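Local coordinates for protein beta-N-acetylhexosaminidase (Streptomyces plicatus, PDB 1JAK) that hydrolyses terminal N-acetylhexosamine residues from glycosides by substrate-assisted catalysis, as a family 20 glycoside hydrolase, at residues 178-183 with 243-248; 344-349 with 361-366. All blocks are in the same frame, centred on the assembly; numbering follows the deposited sequence.

Both contacts belong to the (beta/alpha)8 barrel that forms the catalytic domain, and both reach its parallel sheet at different positions. Contact 1 ties the helix after the first strand to the lead-in of the third, strand 246-250; contact 2 pairs the fifth and sixth strands, 346-350 and 363-366. Their centres lie 20 Å apart, and their nearest atoms come to about 5 Å without touching. Contact 2 is close to the active site: the Q365 side chain is about 7 Å from the bound azasugar inhibitor, and one strand ends at W350 while the other is followed by W367, both of the inhibitor pocket. Contact 1 packs helix 173-184 against the turn that leads into strand 246-250.

Contact 1: residues 178-183 with 243-248; sequences RYIDRV and RHLEVV
A bend at chi2 of R243 (63°) turns CD aside, and D181 sets its CG anti to its own carbonyl carbon (chi1 -67°); between them these turns let the carboxylate meet the side of the arginine. R243 NE donates to D181 OD1 at 3.2 Å in a salt bridge with an N-H...O angle of 149°. The oxygen lies near the guanidinium plane but tilted from it, and NE approaches nearly in line with the C-O bond. The other carboxylate oxygen, OD2, is hydrogen-bonded to the Y239 hydroxyl, so both carboxylate oxygens have a partner. This is a helix-to-turn contact of the (beta/alpha)8 barrel: helix 173-184 follows the first strand, while R243 and H244 leave helix 230-242 through a Schellman motif, with H244 at positive phi, and lead into the third strand. Next to the ion pair, I180 CG2 lies 3.9 Å from R243 CG, the two side chains crossing at about a right angle. An alanine in place of R243 would probably leave D181 OD1 without its cationic mate and strip the CG contact from I180 CG2, though CB would still touch it. Further along the segment, L245 CD1 touches two methyls of the helix, I180 CG2 at 3.6 Å and V183 CG2 at 3.7 Å. The L245 and I180 side chains lie alongside each other, pointing opposite ways. R243 also packs on F120 of helix 116-129.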
loop_
_atom_site.group_PDB
_atom_site.type_symbol
_atom_site.label_atom_id
_atom_site.label_comp_id
_atom_site.label_asym_id
_atom_site.label_seq_id
_atom_site.Cartn_x
_atom_site.Cartn_y
_atom_site.Cartn_z
ATOM N N ARG A 178 -1.269 -1.391 12.166
ATOM C CA ARG A 178 -0.107 -2.265 12.135
ATOM C C ARG A 178 0.333 -2.496 10.689
ATOM O O ARG A 178 1.522 -2.420 10.378
ATOM C CB ARG A 178 -0.429 -3.603 12.814
ATOM C CG ARG A 178 0.600 -4.700 12.563
ATOM C CD ARG A 178 0.355 -5.908 13.459
ATOM N NE ARG A 178 0.962 -7.129 12.933
ATOM C CZ ARG A 178 1.124 -8.247 13.636
ATOM N NH1 ARG A 178 0.729 -8.300 14.905
ATOM N NH2 ARG A 178 1.668 -9.318 13.070
ATOM N N TYR A 179 -0.621 -2.763 9.799
ATOM C CA TYR A 179 -0.264 -2.994 8.402
ATOM C C TYR A 179 0.272 -1.705 7.779
ATOM O O TYR A 179 1.179 -1.734 6.947
ATOM C CB TYR A 179 -1.465 -3.510 7.605
ATOM C CG TYR A 179 -1.048 -4.178 6.314
ATOM C CD1 TYR A 179 -0.337 -5.379 6.333
ATOM C CD2 TYR A 179 -1.307 -3.586 5.080
ATOM C CE1 TYR A 179 0.114 -5.971 5.153
ATOM C CE2 TYR A 179 -0.859 -4.171 3.890
ATOM C CZ TYR A 179 -0.149 -5.362 3.939
ATOM O OH TYR A 179 0.313 -5.941 2.778
ATOM N N ILE A 180 -0.296 -0.573 8.182
ATOM C CA ILE A 180 0.160 0.720 7.685
ATOM C C ILE A 180 1.639 0.876 8.033
ATOM O O ILE A 180 2.442 1.300 7.201
ATOM C CB ILE A 180 -0.661 1.875 8.318
ATOM C CG1 ILE A 180 -2.004 1.994 7.595
ATOM C CG2 ILE A 180 0.124 3.189 8.266
ATOM C CD1 ILE A 180 -3.001 2.911 8.275
ATOM N N ASP A 181 2.008 0.520 9.259
ATOM C CA ASP A 181 3.403 0.644 9.651
ATOM C C ASP A 181 4.298 -0.302 8.856
ATOM O O ASP A 181 5.448 0.028 8.565
ATOM C CB ASP A 181 3.554 0.426 11.159
ATOM C CG ASP A 181 2.892 1.535 11.964
ATOM O OD1 ASP A 181 2.879 2.685 11.478
ATOM O OD2 ASP A 181 2.403 1.267 13.077
ATOM N N ARG A 182 3.774 -1.469 8.484
ATOM C CA ARG A 182 4.553 -2.415 7.694
ATOM C C ARG A 182 4.894 -1.800 6.337
ATOM O O ARG A 182 6.040 -1.867 5.886
ATOM C CB ARG A 182 3.768 -3.709 7.440
ATOM C CG ARG A 182 3.417 -4.526 8.679
ATOM C CD ARG A 182 4.655 -5.077 9.379
ATOM N NE ARG A 182 4.310 -6.163 10.294
ATOM C CZ ARG A 182 4.539 -6.155 11.605
ATOM N NH1 ARG A 182 5.120 -5.110 12.181
ATOM N NH2 ARG A 182 4.195 -7.204 12.340
ATOM N N VAL A 183 3.899 -1.198 5.689
ATOM C CA VAL A 183 4.121 -0.626 4.362
ATOM C C VAL A 183 4.904 0.680 4.361
ATOM O O VAL A 183 5.633 0.964 3.409
ATOM C CB VAL A 183 2.784 -0.421 3.597
ATOM C CG1 VAL A 183 1.971 -1.712 3.622
ATOM C CG2 VAL A 183 1.992 0.728 4.190
ATOM N N ARG A 243 1.646 8.812 8.298
ATOM C CA ARG A 243 2.649 7.914 7.730
ATOM C C ARG A 243 2.757 8.207 6.231
ATOM O O ARG A 243 3.293 7.411 5.457
ATOM C CB ARG A 243 2.261 6.446 7.951
ATOM C CG ARG A 243 2.800 5.814 9.238
ATOM C CD ARG A 243 2.263 6.477 10.493
ATOM N NE ARG A 243 2.785 5.843 11.705
ATOM C CZ ARG A 243 2.776 6.410 12.909
ATOM N NH1 ARG A 243 2.270 7.626 13.073
ATOM N NH2 ARG A 243 3.288 5.769 13.952
ATOM N N HIS A 244 2.226 9.361 5.837
ATOM C CA HIS A 244 2.249 9.821 4.452
ATOM C C HIS A 244 1.690 8.845 3.433
ATOM O O HIS A 244 2.272 8.609 2.367
ATOM C CB HIS A 244 3.669 10.255 4.093
ATOM C CG HIS A 244 4.124 11.439 4.886
ATOM N ND1 HIS A 244 3.819 12.734 4.523
ATOM C CD2 HIS A 244 4.737 11.521 6.089
ATOM C CE1 HIS A 244 4.221 13.561 5.471
ATOM N NE2 HIS A 244 4.781 12.850 6.434
ATOM N N LEU A 245 0.537 8.288 3.785
ATOM C CA LEU A 245 -0.185 7.365 2.930
ATOM C C LEU A 245 -1.536 8.002 2.653
ATOM O O LEU A 245 -2.283 8.320 3.581
ATOM C CB LEU A 245 -0.395 6.022 3.637
ATOM C CG LEU A 245 0.838 5.136 3.811
ATOM C CD1 LEU A 245 0.536 4.024 4.798
ATOM C CD2 LEU A 245 1.245 4.563 2.463
ATOM N N GLU A 246 -1.832 8.216 1.376
ATOM C CA GLU A 246 -3.109 8.785 0.965
ATOM C C GLU A 246 -4.048 7.586 0.866
ATOM O O GLU A 246 -3.760 6.633 0.147
ATOM C CB GLU A 246 -2.947 9.468 -0.397
ATOM C CG GLU A 246 -4.212 10.090 -0.978
ATOM C CD GLU A 246 -3.928 10.858 -2.259
ATOM O OE1 GLU A 246 -2.905 10.560 -2.911
ATOM O OE2 GLU A 246 -4.728 11.750 -2.620
ATOM N N VAL A 247 -5.152 7.622 1.605
ATOM C CA VAL A 247 -6.097 6.509 1.596
ATOM C C VAL A 247 -7.018 6.550 0.387
ATOM O O VAL A 247 -7.662 7.563 0.115
ATOM C CB VAL A 247 -6.956 6.491 2.886
ATOM C CG1 VAL A 247 -8.006 5.383 2.807
ATOM C CG2 VAL A 247 -6.058 6.267 4.099
ATOM N N VAL A 248 -7.050 5.436 -0.339
ATOM C CA VAL A 248 -7.887 5.272 -1.519
ATOM C C VAL A 248 -8.927 4.219 -1.148
ATOM O O VAL A 248 -8.643 3.019 -1.155
ATOM C CB VAL A 248 -7.062 4.774 -2.722
ATOM C CG1 VAL A 248 -7.966 4.579 -3.933
ATOM C CG2 VAL A 248 -5.962 5.779 -3.041
#

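Contact 2: residues 344-349 with 361-366; sequences GKTVVG and GALVQY
L363 is gripped through both of its backbone polar atoms by its neighbour strand: its N donates to V347 O at 3.1 Å, and its O accepts from G349 N, also at 3.1 Å. One step on, G349 O accepts from Q365 N at 2.7 Å with an N-H...O angle of 156°. CA-H...O contacts back up the ladder, V348 CA coming to 3.3 Å from L363 O. The strands run parallel as the fifth and sixth of the (beta/alpha)8 barrel; the axes of 346-349 and 363-366 come within 4.7 Å, 19° apart in direction. On the other flank of strand 346-350, the backbone of T346 is hydrogen-bonded to R312 and L314 and that of V348 to L314 and I316, on and beside strand 313-315. The side-chain amide of Q365 is satisfied by neighbours too, OE1 by H315 NE2 and NE2 by S393 OG. Apolar contacts add to this: V347 CG1 is unusually close to A362 CB, 3.5 Å. At the start of the ladder T346 turns CG2 anti to its backbone N, which brings that methyl to 3.2 Å from G361 O and 3.7 Å from L363 CD1. V348 and L363 share one face of the sheet, where both pack on I391.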
loop_
_atom_site.group_PDB
_atom_site.type_symbol
_atom_site.label_atom_id
_atom_site.label_comp_id
_atom_site.label_asym_id
_atom_site.label_seq_id
_atom_site.Cartn_x
_atom_site.Cartn_y
_atom_site.Cartn_z
ATOM N N GLY A 344 -16.536 15.589 -6.096
ATOM C CA GLY A 344 -15.169 16.085 -6.140
ATOM C C GLY A 344 -13.991 15.136 -6.095
ATOM O O GLY A 344 -12.913 15.524 -5.639
ATOM N N LYS A 345 -14.161 13.909 -6.577
ATOM C CA LYS A 345 -13.053 12.962 -6.552
ATOM C C LYS A 345 -12.708 12.410 -7.930
ATOM O O LYS A 345 -13.466 12.569 -8.892
ATOM C CB LYS A 345 -13.370 11.809 -5.594
ATOM C CG LYS A 345 -13.647 12.255 -4.160
ATOM C CD LYS A 345 -12.460 13.009 -3.569
ATOM C CE LYS A 345 -12.795 13.558 -2.186
ATOM N NZ LYS A 345 -11.663 14.329 -1.589
ATOM N N THR A 346 -11.544 11.774 -8.013
ATOM C CA THR A 346 -11.059 11.171 -9.247
ATOM C C THR A 346 -11.350 9.681 -9.176
ATOM O O THR A 346 -10.918 9.001 -8.247
ATOM C CB THR A 346 -9.543 11.384 -9.405
ATOM O OG1 THR A 346 -9.277 12.784 -9.561
ATOM C CG2 THR A 346 -9.012 10.621 -10.617
ATOM N N VAL A 347 -12.071 9.168 -10.163
ATOM C CA VAL A 347 -12.421 7.758 -10.158
ATOM C C VAL A 347 -11.279 6.815 -10.525
ATOM O O VAL A 347 -10.435 7.118 -11.370
ATOM C CB VAL A 347 -13.624 7.484 -11.101
ATOM C CG1 VAL A 347 -13.268 7.867 -12.521
ATOM C CG2 VAL A 347 -14.029 6.013 -11.024
ATOM N N VAL A 348 -11.258 5.674 -9.844
ATOM C CA VAL A 348 -10.284 4.625 -10.095
ATOM C C VAL A 348 -11.127 3.360 -10.174
ATOM O O VAL A 348 -12.119 3.231 -9.461
ATOM C CB VAL A 348 -9.283 4.448 -8.935
ATOM C CG1 VAL A 348 -8.268 3.366 -9.296
ATOM C CG2 VAL A 348 -8.576 5.767 -8.637
ATOM N N GLY A 349 -10.748 2.444 -11.053
ATOM C CA GLY A 349 -11.479 1.197 -11.164
ATOM C C GLY A 349 -10.528 0.110 -11.608
ATOM O O GLY A 349 -9.423 0.408 -12.059
ATOM N N GLY A 361 -9.692 11.792 -16.807
ATOM C CA GLY A 361 -9.031 11.847 -15.514
ATOM C C GLY A 361 -9.025 10.542 -14.739
ATOM O O GLY A 361 -8.341 10.418 -13.724
ATOM N N ALA A 362 -9.778 9.561 -15.213
ATOM C CA ALA A 362 -9.846 8.278 -14.525
ATOM C C ALA A 362 -8.552 7.481 -14.609
ATOM O O ALA A 362 -7.727 7.693 -15.499
ATOM C CB ALA A 362 -10.991 7.451 -15.095
ATOM N N LEU A 363 -8.375 6.574 -13.652
ATOM C CA LEU A 363 -7.225 5.681 -13.630
ATOM C C LEU A 363 -7.799 4.274 -13.558
ATOM O O LEU A 363 -8.860 4.071 -12.971
ATOM C CB LEU A 363 -6.351 5.896 -12.390
ATOM C CG LEU A 363 -5.516 7.164 -12.231
ATOM C CD1 LEU A 363 -6.400 8.308 -11.775
ATOM C CD2 LEU A 363 -4.422 6.906 -11.201
ATOM N N VAL A 364 -7.125 3.310 -14.172
ATOM C CA VAL A 364 -7.586 1.931 -14.086
ATOM C C VAL A 364 -6.461 1.088 -13.517
ATOM O O VAL A 364 -5.283 1.333 -13.788
ATOM C CB VAL A 364 -8.044 1.354 -15.451
ATOM C CG1 VAL A 364 -9.302 2.076 -15.911
ATOM C CG2 VAL A 364 -6.934 1.468 -16.485
ATOM N N GLN A 365 -6.831 0.108 -12.702
ATOM C CA GLN A 365 -5.854 -0.764 -12.070
ATOM C C GLN A 365 -5.815 -2.107 -12.785
ATOM O O GLN A 365 -6.759 -2.894 -12.706
ATOM C CB GLN A 365 -6.207 -0.961 -10.594
ATOM C CG GLN A 365 -5.090 -1.605 -9.792
ATOM C CD GLN A 365 -5.401 -1.695 -8.310
ATOM O OE1 GLN A 365 -6.304 -1.019 -7.803
ATOM N NE2 GLN A 365 -4.642 -2.523 -7.603
ATOM N N TYR A 366 -4.710 -2.356 -13.478
ATOM C CA TYR A 366 -4.526 -3.586 -14.237
ATOM C C TYR A 366 -4.061 -4.754 -13.375
ATOM O O TYR A 366 -2.969 -4.715 -12.797
ATOM C CB TYR A 366 -3.499 -3.358 -15.343
ATOM C CG TYR A 366 -3.316 -4.554 -16.237
ATOM C CD1 TYR A 366 -4.274 -4.880 -17.198
ATOM C CD2 TYR A 366 -2.198 -5.375 -16.113
ATOM C CE1 TYR A 366 -4.121 -5.992 -18.014
ATOM C CE2 TYR A 366 -2.033 -6.494 -16.926
ATOM C CZ TYR A 366 -3.001 -6.795 -17.875
ATOM O OH TYR A 366 -2.848 -7.895 -18.686
#